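Local coordinates for zinc phosphodiesterase ELAC protein 1 (Homo sapiens, PDB 3ZWF) that cleaves extra 3' nucleotides from tRNA precursors as a dizinc phosphodiesterase and removes 2',3'-cyclic phosphate from tRNAs during their repair, at residues Val118-Ala130 and Ala175-Phe187. Numbering follows the deposited sequence.
Sequences VHELVPTADQCPA and AFRLFHRIPSFGF. With ZN (zinc ion), chain E; PO4 (phosphate ion), chain F.
In this metallo-beta-lactamase fold, the loop joining strands 171-179 and 184-191 carries the zinc ligand H180, and Q127, from the chain following strand 116-121, braces that loop. Backbone N of H180 donates to Q127 O at 3.1 Å. Q127 NE2 gives a nearly straight bond to L178 O (3.1 Å), on a lone pair and in the amide plane. Its OE1 receives T124 N, also on a lone pair, which fixes the amide's flip. NE2 also sits over one face of the F185 ring, toward its rim. L121 CD2 sits over the centre of the opposite face, 3.8 Å from the centroid, and presses on A175 CB at 3.4 Å.

R177 bends at chi3 (-65°), which brings NH1 to T124 OG1 at 2.9 Å, in the guanidinium plane. T124 OG1 donates a hydrogen bond to D126 OD1, which also forms a long salt bridge to R177 NH1 (3.5 Å). The F179 ring packs against residues 126-129: Q127 O and C128 CA lie over one face, D126 O at its edge.

From this loop, H180 NE2 binds zinc at 2.3 Å, with H60, H62 and D251 as the other protein ligands. G288 O accepts from H180 ND1 and orients the ring. R181 NH1 donates to O1 of a phosphate, probably from the crystallisation liquor, that also binds this zinc; NH1 bonds H287 O as well. The contact ties the H180 backbone to a neighbouring turn, and R181 is placed to meet an anion at the zinc, consistent with a role toward a substrate phosphate.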
ATOM      1  N   VAL A 118      15.382  11.858  -2.286  1.00 27.62           N
ATOM      2  CA  VAL A 118      14.601  11.602  -3.486  1.00 26.51           C
ATOM      3  C   VAL A 118      15.065  12.532  -4.600  1.00 26.81           C
ATOM      4  O   VAL A 118      15.067  13.779  -4.464  1.00 27.09           O
ATOM      5  CB  VAL A 118      13.099  11.778  -3.272  1.00 25.88           C
ATOM      6  CG1 VAL A 118      12.356  11.386  -4.550  1.00 25.38           C
ATOM      7  CG2 VAL A 118      12.611  10.974  -2.024  1.00 25.79           C
ATOM      8  N   HIS A 119      15.526  11.922  -5.685  1.00 26.89           N
ATOM      9  CA  HIS A 119      15.970  12.653  -6.894  1.00 27.31           C
ATOM     10  C   HIS A 119      14.867  12.550  -7.913  1.00 26.77           C
ATOM     11  O   HIS A 119      14.398  11.405  -8.206  1.00 26.81           O
ATOM     12  CB  HIS A 119      17.227  12.044  -7.418  1.00 27.97           C
ATOM     13  CG  HIS A 119      18.354  12.089  -6.447  1.00 28.69           C
ATOM     14  ND1 HIS A 119      18.761  13.266  -5.850  1.00 29.20           N
ATOM     15  CD2 HIS A 119      19.181  11.125  -5.979  1.00 29.14           C
ATOM     16  CE1 HIS A 119      19.801  13.026  -5.074  1.00 29.92           C
ATOM     17  NE2 HIS A 119      20.053  11.729  -5.106  1.00 29.91           N
ATOM     18  N   GLU A 120      14.350  13.694  -8.347  1.00 26.88           N
ATOM     19  CA  GLU A 120      13.205  13.720  -9.237  1.00 26.52           C
ATOM     20  C   GLU A 120      13.567  13.903 -10.701  1.00 27.03           C
ATOM     21  O   GLU A 120      14.289  14.827 -11.027  1.00 28.64           O
ATOM     22  CB  GLU A 120      12.221  14.794  -8.835  1.00 26.46           C
ATOM     23  CG  GLU A 120      11.562  14.493  -7.492  1.00 25.95           C
ATOM     24  CD  GLU A 120      10.451  15.460  -7.121  1.00 26.13           C
ATOM     25  OE1 GLU A 120      10.494  16.641  -7.460  1.00 27.60           O
ATOM     26  OE2 GLU A 120       9.485  14.989  -6.443  1.00 26.35           O
ATOM     27  N   LEU A 121      12.982  13.050 -11.538  1.00 26.69           N
ATOM     28  CA  LEU A 121      13.086  13.154 -12.993  1.00 27.42           C
ATOM     29  C   LEU A 121      11.985  14.010 -13.571  1.00 27.32           C
ATOM     30  O   LEU A 121      10.810  13.809 -13.268  1.00 26.74           O
ATOM     31  CB  LEU A 121      12.984  11.766 -13.622  1.00 29.24           C
ATOM     32  CG  LEU A 121      14.256  10.916 -13.535  1.00 36.60           C
ATOM     33  CD1 LEU A 121      14.621  10.503 -12.147  1.00 37.30           C
ATOM     34  CD2 LEU A 121      13.955   9.622 -14.367  1.00 42.03           C
ATOM     35  N   VAL A 122      12.360  14.990 -14.379  1.00 28.22           N
ATOM     36  CA  VAL A 122      11.397  15.927 -14.972  1.00 28.62           C
ATOM     37  C   VAL A 122      10.990  15.380 -16.337  1.00 28.87           C
ATOM     38  O   VAL A 122      11.821  15.371 -17.313  1.00 29.66           O
ATOM     39  CB  VAL A 122      11.967  17.379 -15.131  1.00 29.69           C
ATOM     40  CG1 VAL A 122      10.953  18.285 -15.831  1.00 30.30           C
ATOM     41  CG2 VAL A 122      12.325  17.937 -13.768  1.00 29.50           C
ATOM     42  N   PRO A 123       9.739  14.939 -16.453  1.00 28.37           N
ATOM     43  CA  PRO A 123       9.277  14.435 -17.732  1.00 28.67           C
ATOM     44  C   PRO A 123       9.014  15.536 -18.769  1.00 29.86           C
ATOM     45  O   PRO A 123       8.969  16.732 -18.452  1.00 30.40           O
ATOM     46  CB  PRO A 123       7.991  13.727 -17.368  1.00 27.87           C
ATOM     47  CG  PRO A 123       7.500  14.483 -16.191  1.00 27.60           C
ATOM     48  CD  PRO A 123       8.667  14.945 -15.441  1.00 27.66           C
ATOM     49  N   THR A 124       8.851  15.107 -20.012  1.00 30.37           N
ATOM     50  CA  THR A 124       8.440  16.009 -21.081  1.00 31.62           C
ATOM     51  C   THR A 124       6.979  15.698 -21.421  1.00 31.78           C
ATOM     52  O   THR A 124       6.505  14.573 -21.233  1.00 30.90           O
ATOM     53  CB  THR A 124       9.354  15.968 -22.294  1.00 33.09           C
ATOM     54  OG1 THR A 124       9.310  14.674 -22.900  1.00 33.24           O
ATOM     55  CG2 THR A 124      10.779  16.329 -21.878  1.00 33.93           C
ATOM     56  N   ALA A 125       6.306  16.718 -21.952  1.00 34.35           N
ATOM     57  CA  ALA A 125       4.856  16.673 -22.217  1.00 35.14           C
ATOM     58  C   ALA A 125       4.499  15.619 -23.281  1.00 34.97           C
ATOM     59  O   ALA A 125       3.402  15.052 -23.267  1.00 36.29           O
ATOM     60  CB  ALA A 125       4.366  18.074 -22.662  1.00 37.14           C
ATOM     61  N   ASP A 126       5.443  15.328 -24.181  1.00 34.71           N
ATOM     62  CA  ASP A 126       5.193  14.353 -25.259  1.00 35.70           C
ATOM     63  C   ASP A 126       5.356  12.883 -24.820  1.00 33.15           C
ATOM     64  O   ASP A 126       5.363  11.997 -25.635  1.00 34.43           O
ATOM     65  CB  ASP A 126       6.015  14.651 -26.533  1.00 40.10           C
ATOM     66  CG  ASP A 126       7.533  14.581 -26.322  1.00 47.64           C
ATOM     67  OD1 ASP A 126       8.003  14.541 -25.178  1.00 46.83           O
ATOM     68  OD2 ASP A 126       8.284  14.597 -27.328  1.00 49.26           O
ATOM     69  N   GLN A 127       5.450  12.656 -23.511  1.00 31.20           N
ATOM     70  CA  GLN A 127       5.494  11.319 -22.948  1.00 29.86           C
ATOM     71  C   GLN A 127       4.099  10.796 -22.647  1.00 29.72           C
ATOM     72  O   GLN A 127       3.964   9.691 -22.182  1.00 28.47           O
ATOM     73  CB  GLN A 127       6.279  11.301 -21.647  1.00 28.99           C
ATOM     74  CG  GLN A 127       7.780  11.444 -21.869  1.00 29.41           C
ATOM     75  CD  GLN A 127       8.563  11.236 -20.584  1.00 28.61           C
ATOM     76  OE1 GLN A 127       9.035  12.194 -19.982  1.00 28.79           O
ATOM     77  NE2 GLN A 127       8.686   9.963 -20.146  1.00 27.80           N
ATOM     78  N   CYS A 128       3.082  11.619 -22.860  1.00 31.30           N
ATOM     79  CA  CYS A 128       1.721  11.150 -22.647  1.00 32.95           C
ATOM     80  C   CYS A 128       0.757  11.913 -23.541  1.00 35.72           C
ATOM     81  O   CYS A 128       1.148  12.872 -24.178  1.00 35.45           O
ATOM     82  CB  CYS A 128       1.361  11.270 -21.167  1.00 31.63           C
ATOM     83  SG  CYS A 128       1.371  12.921 -20.542  1.00 36.84           S
ATOM     84  N   PRO A 129      -0.514  11.483 -23.602  1.00 40.89           N
ATOM     85  CA  PRO A 129      -1.393  12.100 -24.593  1.00 46.59           C
ATOM     86  C   PRO A 129      -1.712  13.557 -24.293  1.00 46.97           C
ATOM     87  O   PRO A 129      -1.636  13.991 -23.143  1.00 42.67           O
ATOM     88  CB  PRO A 129      -2.666  11.235 -24.523  1.00 44.65           C
ATOM     89  CG  PRO A 129      -2.200   9.945 -23.989  1.00 44.71           C
ATOM     90  CD  PRO A 129      -1.144  10.302 -22.999  1.00 43.27           C
ATOM     91  N   ALA A 130      -2.041  14.296 -25.350  1.00 56.62           N
ATOM     92  CA  ALA A 130      -2.421  15.694 -25.240  1.00 65.09           C
ATOM     93  C   ALA A 130      -3.894  15.773 -24.869  1.00 64.22           C
ATOM     94  O   ALA A 130      -4.289  15.360 -23.777  1.00 75.71           O
ATOM     95  CB  ALA A 130      -2.163  16.416 -26.556  1.00 68.88           C
ATOM     96  N   ALA A 175      18.236   7.090 -17.001  1.00 30.10           N
ATOM     97  CA  ALA A 175      16.821   6.900 -17.332  1.00 29.18           C
ATOM     98  C   ALA A 175      16.563   7.453 -18.738  1.00 29.78           C
ATOM     99  O   ALA A 175      17.296   8.304 -19.257  1.00 30.76           O
ATOM    100  CB  ALA A 175      15.913   7.564 -16.323  1.00 28.29           C
ATOM    101  N   PHE A 176      15.506   6.951 -19.344  1.00 29.29           N
ATOM    102  CA  PHE A 176      15.043   7.444 -20.633  1.00 29.85           C
ATOM    103  C   PHE A 176      13.514   7.461 -20.671  1.00 29.03           C
ATOM    104  O   PHE A 176      12.847   6.807 -19.870  1.00 29.27           O
ATOM    105  CB  PHE A 176      15.626   6.636 -21.807  1.00 30.71           C
ATOM    106  CG  PHE A 176      15.406   5.130 -21.719  1.00 30.33           C
ATOM    107  CD1 PHE A 176      16.226   4.323 -20.958  1.00 30.14           C
ATOM    108  CD2 PHE A 176      14.349   4.536 -22.395  1.00 30.29           C
ATOM    109  CE1 PHE A 176      16.000   2.981 -20.868  1.00 30.36           C
ATOM    110  CE2 PHE A 176      14.125   3.155 -22.347  1.00 31.09           C
ATOM    111  CZ  PHE A 176      14.961   2.368 -21.574  1.00 29.91           C
ATOM    112  N   ARG A 177      12.986   8.216 -21.622  1.00 29.58           N
ATOM    113  CA  ARG A 177      11.569   8.525 -21.675  1.00 29.10           C
ATOM    114  C   ARG A 177      10.799   7.468 -22.455  1.00 28.95           C
ATOM    115  O   ARG A 177      11.217   7.049 -23.568  1.00 29.72           O
ATOM    116  CB  ARG A 177      11.322   9.877 -22.321  1.00 29.97           C
ATOM    117  CG  ARG A 177      11.957  11.050 -21.562  1.00 30.20           C
ATOM    118  CD  ARG A 177      11.809  12.336 -22.355  1.00 31.32           C
ATOM    119  NE  ARG A 177      12.564  12.247 -23.589  1.00 32.53           N
ATOM    120  CZ  ARG A 177      12.358  12.983 -24.671  1.00 33.74           C
ATOM    121  NH1 ARG A 177      11.406  13.908 -24.700  1.00 33.95           N
ATOM    122  NH2 ARG A 177      13.120  12.793 -25.742  1.00 34.90           N
ATOM    123  N   LEU A 178       9.684   7.086 -21.844  1.00 28.05           N
ATOM    124  CA  LEU A 178       8.675   6.217 -22.436  1.00 27.85           C
ATOM    125  C   LEU A 178       7.352   6.941 -22.610  1.00 27.90           C
ATOM    126  O   LEU A 178       7.145   8.000 -22.023  1.00 27.99           O
ATOM    127  CB  LEU A 178       8.445   4.962 -21.563  1.00 26.92           C
ATOM    128  CG  LEU A 178       9.701   4.184 -21.180  1.00 26.90           C
ATOM    129  CD1 LEU A 178       9.394   2.960 -20.319  1.00 26.15           C
ATOM    130  CD2 LEU A 178      10.419   3.676 -22.447  1.00 27.79           C
ATOM    131  N   PHE A 179       6.492   6.405 -23.466  1.00 28.14           N
ATOM    132  CA  PHE A 179       5.158   6.943 -23.693  1.00 28.34           C
ATOM    133  C   PHE A 179       4.145   6.067 -22.966  1.00 27.48           C
ATOM    134  O   PHE A 179       4.100   4.862 -23.186  1.00 27.22           O
ATOM    135  CB  PHE A 179       4.801   6.975 -25.166  1.00 29.72           C
ATOM    136  CG  PHE A 179       3.580   7.784 -25.453  1.00 31.93           C
ATOM    137  CD1 PHE A 179       2.310   7.210 -25.403  1.00 33.48           C
ATOM    138  CD2 PHE A 179       3.690   9.164 -25.718  1.00 34.18           C
ATOM    139  CE1 PHE A 179       1.167   7.997 -25.604  1.00 36.28           C
ATOM    140  CE2 PHE A 179       2.544   9.952 -25.950  1.00 35.79           C
ATOM    141  CZ  PHE A 179       1.278   9.351 -25.880  1.00 37.24           C
ATOM    142  N   HIS A 180       3.335   6.686 -22.108  1.00 27.16           N
ATOM    143  CA  HIS A 180       2.326   5.973 -21.365  1.00 26.52           C
ATOM    144  C   HIS A 180       1.146   6.933 -21.122  1.00 26.85           C
ATOM    145  O   HIS A 180       1.163   8.079 -21.594  1.00 28.16           O
ATOM    146  CB  HIS A 180       2.976   5.403 -20.100  1.00 25.63           C
ATOM    147  CG  HIS A 180       2.087   4.516 -19.260  1.00 25.04           C
ATOM    148  ND1 HIS A 180       1.339   3.465 -19.766  1.00 25.09           N
ATOM    149  CD2 HIS A 180       1.874   4.519 -17.922  1.00 24.50           C
ATOM    150  CE1 HIS A 180       0.670   2.892 -18.766  1.00 24.63           C
ATOM    151  NE2 HIS A 180       0.990   3.503 -17.640  1.00 24.28           N
ATOM    152  N   ARG A 181       0.128   6.495 -20.380  1.00 26.59           N
ATOM    153  CA  ARG A 181      -1.010   7.365 -20.049  1.00 27.04           C
ATOM    154  C   ARG A 181      -0.573   8.559 -19.213  1.00 26.83           C
ATOM    155  O   ARG A 181      -1.142   9.660 -19.298  1.00 27.53           O
ATOM    156  CB  ARG A 181      -2.107   6.582 -19.268  1.00 28.93           C
ATOM    157  CG  ARG A 181      -2.707   5.441 -20.003  1.00 34.17           C
ATOM    158  CD  ARG A 181      -4.064   4.997 -19.396  1.00 47.65           C
ATOM    159  NE  ARG A 181      -4.073   4.751 -17.944  1.00 39.49           N
ATOM    160  CZ  ARG A 181      -3.407   3.769 -17.324  1.00 49.07           C
ATOM    161  NH1 ARG A 181      -2.597   2.933 -17.990  1.00 31.42           N
ATOM    162  NH2 ARG A 181      -3.523   3.637 -16.011  1.00 49.60           N
ATOM    163  N   ILE A 182       0.458   8.346 -18.394  1.00 26.11           N
ATOM    164  CA  ILE A 182       1.183   9.436 -17.720  1.00 26.10           C
ATOM    165  C   ILE A 182       2.638   9.202 -18.073  1.00 25.98           C
ATOM    166  O   ILE A 182       2.966   8.122 -18.583  1.00 25.85           O
ATOM    167  CB  ILE A 182       0.982   9.465 -16.184  1.00 25.50           C
ATOM    168  CG1 ILE A 182       1.473   8.214 -15.490  1.00 24.71           C
ATOM    169  CG2 ILE A 182      -0.507   9.734 -15.872  1.00 27.70           C
ATOM    170  CD1 ILE A 182       1.539   8.358 -13.999  1.00 25.03           C
ATOM    171  N   PRO A 183       3.518  10.195 -17.834  1.00 26.21           N
ATOM    172  CA  PRO A 183       4.900   9.946 -18.224  1.00 26.27           C
ATOM    173  C   PRO A 183       5.538   8.780 -17.471  1.00 25.50           C
ATOM    174  O   PRO A 183       5.324   8.601 -16.259  1.00 24.99           O
ATOM    175  CB  PRO A 183       5.598  11.250 -17.900  1.00 26.90           C
ATOM    176  CG  PRO A 183       4.480  12.299 -17.997  1.00 27.60           C
ATOM    177  CD  PRO A 183       3.313  11.584 -17.424  1.00 26.66           C
ATOM    178  N   SER A 184       6.307   7.995 -18.205  1.00 25.64           N
ATOM    179  CA  SER A 184       6.910   6.810 -17.680  1.00 25.13           C
ATOM    180  C   SER A 184       8.353   6.709 -18.177  1.00 25.61           C
ATOM    181  O   SER A 184       8.704   7.281 -19.219  1.00 26.35           O
ATOM    182  CB  SER A 184       6.064   5.589 -18.090  1.00 24.88           C
ATOM    183  OG  SER A 184       6.605   4.352 -17.633  1.00 26.06           O
ATOM    184  N   PHE A 185       9.171   6.021 -17.384  1.00 25.32           N
ATOM    185  CA  PHE A 185      10.611   5.952 -17.598  1.00 25.86           C
ATOM    186  C   PHE A 185      11.096   4.525 -17.645  1.00 25.82           C
ATOM    187  O   PHE A 185      10.552   3.624 -17.020  1.00 25.26           O
ATOM    188  CB  PHE A 185      11.391   6.721 -16.518  1.00 25.88           C
ATOM    189  CG  PHE A 185      11.048   8.188 -16.464  1.00 26.07           C
ATOM    190  CD1 PHE A 185      11.632   9.112 -17.348  1.00 26.94           C
ATOM    191  CD2 PHE A 185      10.130   8.638 -15.542  1.00 25.53           C
ATOM    192  CE1 PHE A 185      11.293  10.437 -17.296  1.00 27.23           C
ATOM    193  CE2 PHE A 185       9.808   9.948 -15.499  1.00 25.82           C
ATOM    194  CZ  PHE A 185      10.381  10.854 -16.373  1.00 26.66           C
ATOM    195  N   GLY A 186      12.137   4.340 -18.448  1.00 26.57           N
ATOM    196  CA  GLY A 186      12.964   3.165 -18.391  1.00 26.81           C
ATOM    197  C   GLY A 186      14.332   3.481 -17.800  1.00 27.36           C
ATOM    198  O   GLY A 186      14.798   4.654 -17.793  1.00 27.74           O
ATOM    199  N   PHE A 187      14.968   2.454 -17.275  1.00 27.49           N
ATOM    200  CA  PHE A 187      16.249   2.577 -16.616  1.00 28.12           C
ATOM    201  C   PHE A 187      17.233   1.627 -17.250  1.00 29.05           C
ATOM    202  O   PHE A 187      16.911   0.457 -17.520  1.00 28.95           O
ATOM    203  CB  PHE A 187      16.149   2.288 -15.129  1.00 27.62           C
ATOM    204  CG  PHE A 187      15.207   3.218 -14.400  1.00 26.81           C
ATOM    205  CD1 PHE A 187      15.595   4.490 -14.064  1.00 27.01           C
ATOM    206  CD2 PHE A 187      13.923   2.797 -14.087  1.00 25.98           C
ATOM    207  CE1 PHE A 187      14.733   5.359 -13.412  1.00 26.38           C
ATOM    208  CE2 PHE A 187      13.050   3.663 -13.440  1.00 25.39           C
ATOM    209  CZ  PHE A 187      13.458   4.951 -13.093  1.00 25.59           C
TER
HETATM  210 ZN    ZN E1364       0.747   2.547 -15.569  1.00 30.12          ZN
HETATM  211  P   PO4 F1365      -1.768   0.315 -15.546  1.00 29.50           P
HETATM  212  O1  PO4 F1365      -1.030   1.479 -16.255  1.00 26.45           O
HETATM  213  O2  PO4 F1365      -2.472   1.024 -14.273  1.00 24.35           O
HETATM  214  O3  PO4 F1365      -0.822  -0.649 -14.950  1.00 35.68           O
HETATM  215  O4  PO4 F1365      -2.830  -0.151 -16.480  1.00 39.19           O
HETATM  216  O   HOH W   1       0.449   1.449 -13.850  1.00 28.39           O